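Local coordinates for PA0821 (Pseudomonas aeruginosa, PDB 7DRG), which probably acts as the immunity protein (antitoxin) against a putative VRR-NUC nuclease effector of the type VI secretion system, at residues Q164-F169 with G178-A183; K228-L233 with V291-A296; A260-R263 with V268-Q271. All blocks are in the same frame, centred on the assembly; numbering follows the deposited sequence.

Interaction 1. Residues Q164-F169 with G178-A183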
ATOM      1  N   GLN B 164      29.488   4.217  12.251  1.00 16.87           N
ATOM      2  CA  GLN B 164      30.510   5.042  12.886  1.00 18.50           C
ATOM      3  C   GLN B 164      30.096   6.510  12.932  1.00 19.94           C
ATOM      4  O   GLN B 164      30.316   7.194  13.938  1.00 17.84           O
ATOM      5  CB  GLN B 164      31.840   4.887  12.146  1.00 20.23           C
ATOM      6  CG  GLN B 164      33.005   5.559  12.850  1.00 22.62           C
ATOM      7  CD  GLN B 164      33.417   4.823  14.112  1.00 25.02           C
ATOM      8  OE1 GLN B 164      33.878   3.678  14.054  1.00 26.72           O
ATOM      9  NE2 GLN B 164      33.235   5.465  15.261  1.00 29.91           N
ATOM     10  N   LEU B 165      29.494   7.013  11.853  1.00 18.17           N
ATOM     11  CA  LEU B 165      29.018   8.395  11.853  1.00 18.11           C
ATOM     12  C   LEU B 165      27.960   8.606  12.926  1.00 17.37           C
ATOM     13  O   LEU B 165      27.995   9.599  13.661  1.00 17.05           O
ATOM     14  CB  LEU B 165      28.453   8.776  10.480  1.00 17.47           C
ATOM     15  CG  LEU B 165      29.388   8.827   9.277  1.00 21.54           C
ATOM     16  CD1 LEU B 165      28.582   9.185   8.030  1.00 23.52           C
ATOM     17  CD2 LEU B 165      30.524   9.822   9.501  1.00 24.92           C
ATOM     18  N   PHE B 166      26.991   7.686  13.016  1.00 14.99           N
ATOM     19  CA  PHE B 166      25.899   7.865  13.968  1.00 14.95           C
ATOM     20  C   PHE B 166      26.422   7.931  15.398  1.00 18.23           C
ATOM     21  O   PHE B 166      26.001   8.791  16.184  1.00 17.24           O
ATOM     22  CB  PHE B 166      24.867   6.741  13.803  1.00 17.30           C
ATOM     23  CG  PHE B 166      23.566   7.010  14.495  1.00 15.53           C
ATOM     24  CD1 PHE B 166      22.594   7.785  13.882  1.00 15.67           C
ATOM     25  CD2 PHE B 166      23.308   6.492  15.755  1.00 19.09           C
ATOM     26  CE1 PHE B 166      21.395   8.040  14.524  1.00 15.31           C
ATOM     27  CE2 PHE B 166      22.112   6.744  16.394  1.00 19.80           C
ATOM     28  CZ  PHE B 166      21.151   7.518  15.772  1.00 17.98           C
ATOM     29  N   ILE B 167      27.361   7.049  15.745  1.00 17.39           N
ATOM     30  CA  ILE B 167      27.943   7.078  17.083  1.00 20.98           C
ATOM     31  C   ILE B 167      28.785   8.335  17.279  1.00 18.43           C
ATOM     32  O   ILE B 167      28.705   8.990  18.323  1.00 19.28           O
ATOM     33  CB  ILE B 167      28.767   5.803  17.330  1.00 19.72           C
ATOM     34  CG1 ILE B 167      27.925   4.547  17.080  1.00 24.31           C
ATOM     35  CG2 ILE B 167      29.344   5.820  18.738  1.00 19.55           C
ATOM     36  CD1 ILE B 167      26.611   4.527  17.810  1.00 26.99           C
ATOM     37  N   ASP B 168      29.618   8.679  16.293  1.00 17.01           N
ATOM     38  CA  ASP B 168      30.450   9.874  16.407  1.00 15.95           C
ATOM     39  C   ASP B 168      29.598  11.121  16.584  1.00 18.02           C
ATOM     40  O   ASP B 168      29.931  11.999  17.390  1.00 17.61           O
ATOM     41  CB  ASP B 168      31.345  10.027  15.177  1.00 16.68           C
ATOM     42  CG  ASP B 168      32.534   9.066  15.189  1.00 20.75           C
ATOM     43  OD1 ASP B 168      32.691   8.321  16.170  1.00 22.84           O
ATOM     44  OD2 ASP B 168      33.304   9.047  14.204  1.00 22.53           O
ATOM     45  N   PHE B 169      28.489  11.214  15.842  1.00 16.84           N
ATOM     46  CA  PHE B 169      27.638  12.396  15.946  1.00 16.37           C
ATOM     47  C   PHE B 169      26.933  12.438  17.296  1.00 15.63           C
ATOM     48  O   PHE B 169      26.802  13.507  17.906  1.00 19.07           O
ATOM     49  CB  PHE B 169      26.581  12.422  14.825  1.00 14.52           C
ATOM     50  CG  PHE B 169      27.132  12.541  13.423  1.00 16.58           C
ATOM     51  CD1 PHE B 169      28.487  12.636  13.168  1.00 17.47           C
ATOM     52  CD2 PHE B 169      26.250  12.569  12.344  1.00 15.39           C
ATOM     53  CE1 PHE B 169      28.964  12.737  11.877  1.00 16.09           C
ATOM     54  CE2 PHE B 169      26.721  12.673  11.047  1.00 19.48           C
ATOM     55  CZ  PHE B 169      28.071  12.765  10.809  1.00 20.04           C
ATOM     56  N   GLY B 178      16.861   9.705  19.288  1.00 17.33           N
ATOM     57  CA  GLY B 178      17.221   9.540  17.894  1.00 18.00           C
ATOM     58  C   GLY B 178      17.033   8.109  17.448  1.00 15.48           C
ATOM     59  O   GLY B 178      16.729   7.215  18.246  1.00 16.94           O
ATOM     60  N   TYR B 179      17.230   7.905  16.149  1.00 15.38           N
ATOM     61  CA  TYR B 179      17.055   6.590  15.535  1.00 16.56           C
ATOM     62  C   TYR B 179      17.704   6.614  14.161  1.00 15.73           C
ATOM     63  O   TYR B 179      17.926   7.679  13.577  1.00 15.98           O
ATOM     64  CB  TYR B 179      15.571   6.193  15.416  1.00 15.95           C
ATOM     65  CG  TYR B 179      14.686   7.343  14.999  1.00 14.96           C
ATOM     66  CD1 TYR B 179      14.547   7.695  13.659  1.00 17.68           C
ATOM     67  CD2 TYR B 179      14.011   8.098  15.954  1.00 14.54           C
ATOM     68  CE1 TYR B 179      13.755   8.778  13.286  1.00 16.50           C
ATOM     69  CE2 TYR B 179      13.219   9.178  15.591  1.00 17.05           C
ATOM     70  CZ  TYR B 179      13.092   9.510  14.263  1.00 17.86           C
ATOM     71  OH  TYR B 179      12.308  10.585  13.929  1.00 18.23           O
ATOM     72  N   ALA B 180      17.973   5.421  13.637  1.00 15.02           N
ATOM     73  CA  ALA B 180      18.505   5.296  12.287  1.00 13.85           C
ATOM     74  C   ALA B 180      18.034   3.984  11.684  1.00 16.39           C
ATOM     75  O   ALA B 180      17.840   2.995  12.393  1.00 17.66           O
ATOM     76  CB  ALA B 180      20.034   5.339  12.258  1.00 14.25           C
ATOM     77  N   GLY B 181      17.865   3.987  10.369  1.00 15.67           N
ATOM     78  CA  GLY B 181      17.423   2.797   9.658  1.00 14.23           C
ATOM     79  C   GLY B 181      16.908   3.199   8.289  1.00 16.25           C
ATOM     80  O   GLY B 181      17.217   4.277   7.793  1.00 17.16           O
ATOM     81  N   HIS B 182      16.110   2.321   7.700  1.00 14.99           N
ATOM     82  CA  HIS B 182      15.510   2.641   6.409  1.00 15.32           C
ATOM     83  C   HIS B 182      14.549   3.820   6.498  1.00 15.82           C
ATOM     84  O   HIS B 182      13.752   3.936   7.436  1.00 17.22           O
ATOM     85  CB  HIS B 182      14.767   1.427   5.861  1.00 16.18           C
ATOM     86  CG  HIS B 182      15.665   0.305   5.451  1.00 17.78           C
ATOM     87  ND1 HIS B 182      15.985  -0.733   6.297  1.00 19.82           N
ATOM     88  CD2 HIS B 182      16.322   0.062   4.292  1.00 21.07           C
ATOM     89  CE1 HIS B 182      16.787  -1.577   5.673  1.00 23.59           C
ATOM     90  NE2 HIS B 182      17.013  -1.117   4.457  1.00 20.78           N
ATOM     91  N   ALA B 183      14.625   4.692   5.498  1.00 15.99           N
ATOM     92  CA  ALA B 183      13.693   5.804   5.351  1.00 14.11           C
ATOM     93  C   ALA B 183      13.705   6.249   3.901  1.00 16.30           C
ATOM     94  O   ALA B 183      14.647   5.973   3.153  1.00 17.61           O
ATOM     95  CB  ALA B 183      14.045   6.987   6.261  1.00 16.19           C
TER
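F166 meets the strand at A180, Y179 and G178, and among residues 164-169 it is the F166 ring that reaches 178-183. The clearest of these contacts is a CH-pi contact. A180 CB lies over one face of the F166 ring, 4.2 Å from its centroid and 28° off the normal. It sits nearer one side of the ring, with F166 CE1 3.8 Å from A180 CB. The ring is carried out to the strand because F166 CG is anti to the backbone N (chi1 -166°).

The remaining contacts are with the strand backbone. F166 CE1 comes within 3.6 Å of Y179 O, at an oblique angle to the ring. G178 C lies near the ring plane, at the edge, 4.5 Å from F166 CZ.

Y179 points away from the helix at CB, and Y179 OH hydrogen-bonds Y45 OH. Segments 164-169 and 178-180 run nearly antiparallel, their axes 10.5 Å apart at the closest. L44 and F148 also touch F166, so helix and strands share one apolar layer. This is helix-on-sheet packing. With no hydrogen bond between the segments, the contact rests on the shape of the ring against a methyl group and the backbone, including the carbonyl Y179 O.

Interaction 2. Residues K228-L233 with V291-A296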
ATOM      1  N   LYS B 228       9.887   8.423  19.706  1.00 16.88           N
ATOM      2  CA  LYS B 228       8.970   8.184  18.600  1.00 17.83           C
ATOM      3  C   LYS B 228       8.969   6.723  18.179  1.00 20.12           C
ATOM      4  O   LYS B 228       7.905   6.123  17.980  1.00 19.30           O
ATOM      5  CB  LYS B 228       9.359   9.071  17.417  1.00 20.41           C
ATOM      6  CG  LYS B 228       8.522   8.859  16.161  1.00 22.74           C
ATOM      7  CD  LYS B 228       9.268   9.451  14.977  1.00 24.65           C
ATOM      8  CE  LYS B 228       8.609   9.117  13.655  1.00 29.13           C
ATOM      9  NZ  LYS B 228       9.447   9.604  12.518  1.00 27.50           N
ATOM     10  N   THR B 229      10.150   6.138  18.017  1.00 20.50           N
ATOM     11  CA  THR B 229      10.237   4.820  17.412  1.00 20.21           C
ATOM     12  C   THR B 229      11.599   4.217  17.707  1.00 20.51           C
ATOM     13  O   THR B 229      12.572   4.926  17.983  1.00 19.98           O
ATOM     14  CB  THR B 229      10.023   4.881  15.893  1.00 22.07           C
ATOM     15  OG1 THR B 229      10.010   3.553  15.356  1.00 19.48           O
ATOM     16  CG2 THR B 229      11.154   5.665  15.228  1.00 23.83           C
ATOM     17  N   VAL B 230      11.643   2.894  17.644  1.00 20.14           N
ATOM     18  CA  VAL B 230      12.901   2.176  17.532  1.00 19.00           C
ATOM     19  C   VAL B 230      13.175   1.931  16.051  1.00 20.63           C
ATOM     20  O   VAL B 230      12.276   1.986  15.209  1.00 19.44           O
ATOM     21  CB  VAL B 230      12.872   0.853  18.327  1.00 21.26           C
ATOM     22  CG1 VAL B 230      12.331   1.086  19.731  1.00 22.52           C
ATOM     23  CG2 VAL B 230      12.030  -0.197  17.595  1.00 19.86           C
ATOM     24  N   SER B 231      14.435   1.678  15.723  1.00 18.22           N
ATOM     25  CA  SER B 231      14.793   1.236  14.380  1.00 18.47           C
ATOM     26  C   SER B 231      16.082   0.439  14.504  1.00 18.92           C
ATOM     27  O   SER B 231      16.380  -0.099  15.574  1.00 19.62           O
ATOM     28  CB  SER B 231      14.909   2.427  13.413  1.00 20.05           C
ATOM     29  OG  SER B 231      14.904   1.955  12.072  1.00 19.02           O
ATOM     30  N   TRP B 232      16.842   0.343  13.410  1.00 16.98           N
ATOM     31  CA  TRP B 232      18.109  -0.387  13.464  1.00 17.68           C
ATOM     32  C   TRP B 232      19.016   0.178  14.550  1.00 16.26           C
ATOM     33  O   TRP B 232      19.613  -0.571  15.334  1.00 18.10           O
ATOM     34  CB  TRP B 232      18.808  -0.346  12.102  1.00 18.55           C
ATOM     35  CG  TRP B 232      20.096  -1.120  12.087  1.00 17.77           C
ATOM     36  CD1 TRP B 232      20.293  -2.396  12.546  1.00 18.61           C
ATOM     37  CD2 TRP B 232      21.367  -0.673  11.592  1.00 16.86           C
ATOM     38  NE1 TRP B 232      21.605  -2.764  12.370  1.00 19.53           N
ATOM     39  CE2 TRP B 232      22.287  -1.729  11.786  1.00 17.79           C
ATOM     40  CE3 TRP B 232      21.812   0.509  10.997  1.00 19.92           C
ATOM     41  CZ2 TRP B 232      23.624  -1.635  11.399  1.00 20.18           C
ATOM     42  CZ3 TRP B 232      23.143   0.605  10.621  1.00 20.05           C
ATOM     43  CH2 TRP B 232      24.034  -0.451  10.826  1.00 19.99           C
ATOM     44  N   LEU B 233      19.129   1.501  14.614  1.00 16.90           N
ATOM     45  CA  LEU B 233      19.805   2.166  15.714  1.00 17.81           C
ATOM     46  C   LEU B 233      18.771   2.984  16.473  1.00 17.08           C
ATOM     47  O   LEU B 233      17.903   3.614  15.861  1.00 17.22           O
ATOM     48  CB  LEU B 233      20.937   3.063  15.215  1.00 17.16           C
ATOM     49  CG  LEU B 233      21.908   2.448  14.205  1.00 18.19           C
ATOM     50  CD1 LEU B 233      23.025   3.430  13.873  1.00 16.72           C
ATOM     51  CD2 LEU B 233      22.494   1.138  14.743  1.00 19.42           C
ATOM     52  N   VAL B 291      10.982  -5.900  16.808  1.00 23.47           N
ATOM     53  CA  VAL B 291       9.876  -6.293  17.680  1.00 24.62           C
ATOM     54  C   VAL B 291      10.357  -6.424  19.119  1.00 23.54           C
ATOM     55  O   VAL B 291       9.706  -5.958  20.064  1.00 24.62           O
ATOM     56  CB  VAL B 291       9.243  -7.605  17.183  1.00 23.17           C
ATOM     57  CG1 VAL B 291       8.360  -8.235  18.273  1.00 26.07           C
ATOM     58  CG2 VAL B 291       8.463  -7.365  15.918  1.00 26.78           C
ATOM     59  N   LEU B 292      11.508  -7.069  19.308  1.00 23.79           N
ATOM     60  CA  LEU B 292      12.014  -7.273  20.657  1.00 25.34           C
ATOM     61  C   LEU B 292      12.429  -5.954  21.305  1.00 24.50           C
ATOM     62  O   LEU B 292      12.147  -5.719  22.487  1.00 26.95           O
ATOM     63  CB  LEU B 292      13.175  -8.266  20.630  1.00 23.91           C
ATOM     64  CG  LEU B 292      12.789  -9.700  20.260  1.00 32.04           C
ATOM     65  CD1 LEU B 292      14.039 -10.544  20.090  1.00 36.66           C
ATOM     66  CD2 LEU B 292      11.856 -10.311  21.307  1.00 30.85           C
ATOM     67  N   LEU B 293      13.080  -5.067  20.548  1.00 22.53           N
ATOM     68  CA  LEU B 293      13.468  -3.789  21.130  1.00 21.33           C
ATOM     69  C   LEU B 293      12.253  -2.909  21.398  1.00 24.46           C
ATOM     70  O   LEU B 293      12.182  -2.243  22.437  1.00 23.88           O
ATOM     71  CB  LEU B 293      14.458  -3.073  20.217  1.00 22.39           C
ATOM     72  CG  LEU B 293      14.952  -1.736  20.774  1.00 24.88           C
ATOM     73  CD1 LEU B 293      15.668  -1.918  22.110  1.00 23.54           C
ATOM     74  CD2 LEU B 293      15.868  -1.083  19.782  1.00 25.55           C
ATOM     75  N   ASN B 294      11.293  -2.882  20.468  1.00 24.01           N
ATOM     76  CA  ASN B 294      10.085  -2.095  20.685  1.00 23.36           C
ATOM     77  C   ASN B 294       9.340  -2.568  21.924  1.00 25.35           C
ATOM     78  O   ASN B 294       8.783  -1.754  22.669  1.00 28.14           O
ATOM     79  CB  ASN B 294       9.191  -2.164  19.444  1.00 22.59           C
ATOM     80  CG  ASN B 294       7.847  -1.476  19.635  1.00 26.16           C
ATOM     81  OD1 ASN B 294       7.721  -0.264  19.450  1.00 26.96           O
ATOM     82  ND2 ASN B 294       6.826  -2.259  19.981  1.00 23.46           N
ATOM     83  N   HIS B 295       9.322  -3.883  22.164  1.00 26.56           N
ATOM     84  CA  HIS B 295       8.675  -4.408  23.362  1.00 26.26           C
ATOM     85  C   HIS B 295       9.349  -3.884  24.627  1.00 29.03           C
ATOM     86  O   HIS B 295       8.672  -3.506  25.591  1.00 32.56           O
ATOM     87  CB  HIS B 295       8.691  -5.935  23.327  1.00 30.00           C
ATOM     88  CG  HIS B 295       7.843  -6.572  24.383  1.00 34.46           C
ATOM     89  ND1 HIS B 295       6.469  -6.622  24.302  1.00 38.65           N
ATOM     90  CD2 HIS B 295       8.176  -7.182  25.545  1.00 37.44           C
ATOM     91  CE1 HIS B 295       5.990  -7.237  25.369  1.00 38.19           C
ATOM     92  NE2 HIS B 295       7.006  -7.588  26.138  1.00 40.02           N
ATOM     93  N   ALA B 296      10.684  -3.834  24.631  1.00 27.47           N
ATOM     94  CA  ALA B 296      11.415  -3.365  25.807  1.00 27.22           C
ATOM     95  C   ALA B 296      11.231  -1.871  26.052  1.00 30.63           C
ATOM     96  O   ALA B 296      11.305  -1.424  27.203  1.00 31.43           O
ATOM     97  CB  ALA B 296      12.905  -3.681  25.660  1.00 28.84           C
TER
HETATM   98  O   HOH W   1       8.955   1.713  17.862  1.00 22.63           O
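V230 packs its whole side chain against L293 and N294 on the helix 288-297. V230 CB, the branch point, lies 3.9 Å from L293 CD2. From there the side chain divides. V230 CG1 is 4.0 Å from both L293 CG and N294 CA, so it rests where the leucine branch meets the helix backbone. V230 CG2 goes to the asparagine and stands 3.9 Å from N294 CB. The valine and L293 side chains slide past each other in opposite directions, while V230 and N294 cross at about a right angle. L293 CG is anti to its own backbone N (chi1 -178°), which directs the leucine branch to the valine.

A water adds a polar link beside this apolar patch. It accepts from V230 N at 2.9 Å and donates to N294 OD1 at 2.8 Å. The other end of the amide, N294 ND2, bonds D332 OD1. Within the loop, T229 OG1 donates to V230 O at 2.8 Å.

At the entry to strand 233-237, W232 and L233 both face A180, a classic beta bulge. L293 also touches I270 on strand 267-272, while V291 and L292 on the same helix meet W341 of helix 338-348. The helix thus lies between the loop and sheet on one side and helix 338-348 on another.

Interaction 3. Residues A260-R263 with V268-Q271; sequences AFYR and VVIQ
Y262 OH donates to Q271 OE1 at 2.7 Å, the shortest polar bond between the two strands, and also bonds L358 N. The donor lies nearly along the C=O axis, with an angle of 166° at the oxygen. Q271 OE1 sits in the plane of the tyrosine ring, at its edge. The ring and amide planes are 17° apart, nearly coplanar. Q271 CG is anti to its backbone N and the chain beyond it is extended, which takes the amide out to the hydroxyl. Its other end is also held: Q271 NE2 bonds G273 O and N356 O.

These strands form an antiparallel beta hairpin. A260 with Q271 and Y262 with V269 are hydrogen-bonded pairs, each joined by two bonds. The straightest is Q271 N to A260 O, 2.8 Å long and with 176° at the hydrogen. F261 and I270 form the non-hydrogen-bonded pair between them.

The sheet's two faces differ. On one, the F261 and I270 side chains lie side by side, pointing the same way, with F261 CD2 3.9 Å from I270 CG1. V268 CG2 is near the F261 ring plane and 4.1 Å from F261 CB. On the other, Y262 and V269 touch I167 of helix 161-173, and Q271 touches L163.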
ATOM      1  N   ALA B 260      23.643  -4.825  20.115  1.00 23.33           N
ATOM      2  CA  ALA B 260      24.865  -4.196  20.586  1.00 24.79           C
ATOM      3  C   ALA B 260      24.524  -2.867  21.242  1.00 25.09           C
ATOM      4  O   ALA B 260      23.533  -2.217  20.893  1.00 24.29           O
ATOM      5  CB  ALA B 260      25.864  -3.971  19.444  1.00 25.26           C
ATOM      6  N   PHE B 261      25.356  -2.470  22.199  1.00 22.26           N
ATOM      7  CA  PHE B 261      25.150  -1.247  22.958  1.00 25.11           C
ATOM      8  C   PHE B 261      26.403  -0.396  22.874  1.00 27.41           C
ATOM      9  O   PHE B 261      27.511  -0.879  23.134  1.00 26.25           O
ATOM     10  CB  PHE B 261      24.796  -1.556  24.415  1.00 25.51           C
ATOM     11  CG  PHE B 261      23.569  -2.401  24.553  1.00 27.64           C
ATOM     12  CD1 PHE B 261      23.644  -3.776  24.415  1.00 32.83           C
ATOM     13  CD2 PHE B 261      22.333  -1.819  24.780  1.00 28.34           C
ATOM     14  CE1 PHE B 261      22.507  -4.555  24.516  1.00 36.00           C
ATOM     15  CE2 PHE B 261      21.197  -2.594  24.891  1.00 29.39           C
ATOM     16  CZ  PHE B 261      21.284  -3.964  24.757  1.00 36.89           C
ATOM     17  N   TYR B 262      26.224   0.857  22.481  1.00 21.22           N
ATOM     18  CA  TYR B 262      27.315   1.812  22.378  1.00 22.13           C
ATOM     19  C   TYR B 262      27.067   2.914  23.392  1.00 23.65           C
ATOM     20  O   TYR B 262      26.181   3.759  23.210  1.00 24.18           O
ATOM     21  CB  TYR B 262      27.432   2.368  20.958  1.00 23.64           C
ATOM     22  CG  TYR B 262      27.611   1.290  19.917  1.00 24.03           C
ATOM     23  CD1 TYR B 262      28.851   0.690  19.710  1.00 25.11           C
ATOM     24  CD2 TYR B 262      26.534   0.854  19.157  1.00 20.40           C
ATOM     25  CE1 TYR B 262      29.010  -0.302  18.768  1.00 21.18           C
ATOM     26  CE2 TYR B 262      26.685  -0.135  18.205  1.00 23.58           C
ATOM     27  CZ  TYR B 262      27.920  -0.711  18.014  1.00 21.36           C
ATOM     28  OH  TYR B 262      28.068  -1.700  17.067  1.00 23.59           O
ATOM     29  N   ARG B 263      27.857   2.903  24.457  1.00 23.62           N
ATOM     30  CA  ARG B 263      27.838   3.992  25.422  1.00 27.62           C
ATOM     31  C   ARG B 263      28.729   5.098  24.886  1.00 35.63           C
ATOM     32  O   ARG B 263      29.956   4.997  24.909  1.00 35.82           O
ATOM     33  CB  ARG B 263      28.292   3.511  26.798  1.00 31.55           C
ATOM     34  CG  ARG B 263      27.128   3.177  27.717  1.00 36.50           C
ATOM     35  CD  ARG B 263      27.564   2.717  29.107  1.00 52.60           C
ATOM     36  NE  ARG B 263      28.377   3.711  29.797  1.00 58.49           N
ATOM     37  CZ  ARG B 263      29.594   3.476  30.273  1.00 59.74           C
ATOM     38  NH1 ARG B 263      30.136   2.269  30.148  1.00 56.38           N
ATOM     39  NH2 ARG B 263      30.262   4.444  30.884  1.00 60.67           N
ATOM     40  N   VAL B 268      22.998   6.102  25.368  1.00 23.38           N
ATOM     41  CA  VAL B 268      23.380   4.855  24.722  1.00 22.52           C
ATOM     42  C   VAL B 268      22.724   4.785  23.349  1.00 20.31           C
ATOM     43  O   VAL B 268      21.619   5.297  23.141  1.00 24.46           O
ATOM     44  CB  VAL B 268      23.000   3.631  25.592  1.00 24.90           C
ATOM     45  CG1 VAL B 268      21.490   3.511  25.748  1.00 27.24           C
ATOM     46  CG2 VAL B 268      23.607   2.346  25.030  1.00 29.48           C
ATOM     47  N   VAL B 269      23.433   4.182  22.399  1.00 19.78           N
ATOM     48  CA  VAL B 269      22.855   3.774  21.122  1.00 19.79           C
ATOM     49  C   VAL B 269      22.716   2.259  21.134  1.00 20.20           C
ATOM     50  O   VAL B 269      23.674   1.539  21.446  1.00 22.06           O
ATOM     51  CB  VAL B 269      23.700   4.231  19.922  1.00 19.38           C
ATOM     52  CG1 VAL B 269      23.124   3.637  18.615  1.00 19.70           C
ATOM     53  CG2 VAL B 269      23.727   5.738  19.837  1.00 20.46           C
ATOM     54  N   ILE B 270      21.527   1.781  20.803  1.00 17.68           N
ATOM     55  CA  ILE B 270      21.235   0.355  20.706  1.00 20.14           C
ATOM     56  C   ILE B 270      21.212  -0.017  19.232  1.00 22.90           C
ATOM     57  O   ILE B 270      20.548   0.650  18.434  1.00 21.42           O
ATOM     58  CB  ILE B 270      19.894   0.016  21.375  1.00 23.04           C
ATOM     59  CG1 ILE B 270      19.878   0.516  22.819  1.00 25.99           C
ATOM     60  CG2 ILE B 270      19.615  -1.491  21.299  1.00 22.56           C
ATOM     61  CD1 ILE B 270      18.545   0.366  23.506  1.00 30.86           C
ATOM     62  N   GLN B 271      21.943  -1.069  18.869  1.00 19.95           N
ATOM     63  CA  GLN B 271      21.931  -1.609  17.514  1.00 21.30           C
ATOM     64  C   GLN B 271      21.088  -2.878  17.522  1.00 22.69           C
ATOM     65  O   GLN B 271      21.414  -3.835  18.231  1.00 21.64           O
ATOM     66  CB  GLN B 271      23.351  -1.898  17.021  1.00 20.27           C
ATOM     67  CG  GLN B 271      23.392  -2.621  15.670  1.00 21.83           C
ATOM     68  CD  GLN B 271      24.809  -2.925  15.198  1.00 19.86           C
ATOM     69  OE1 GLN B 271      25.783  -2.358  15.704  1.00 23.61           O
ATOM     70  NE2 GLN B 271      24.928  -3.809  14.215  1.00 22.66           N
TER

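From the N terminus, interaction 1 comes first. Its segments are separated by eight residues, most of them the end of helix 161-173 and the short turn into strand 177-180. Interaction 2 opens later, at the loop before strand 233-237, and closes 57 residues on at helix 288-297. Interaction 3, a hairpin whose segments are separated by four residues, two of them still strand, falls wholly within that span. Interaction 1 lies in series with both others; none cross. Strand 233-237 joins them, pairing with strand 177-180 and with strand 267-272. Helix 161-173 bridges interactions 1 and 3: F166 CE2 is 3.9 Å from V269 CG2. Between interactions 2 and 3, L233 CD2 is 3.9 Å from Q271 CB.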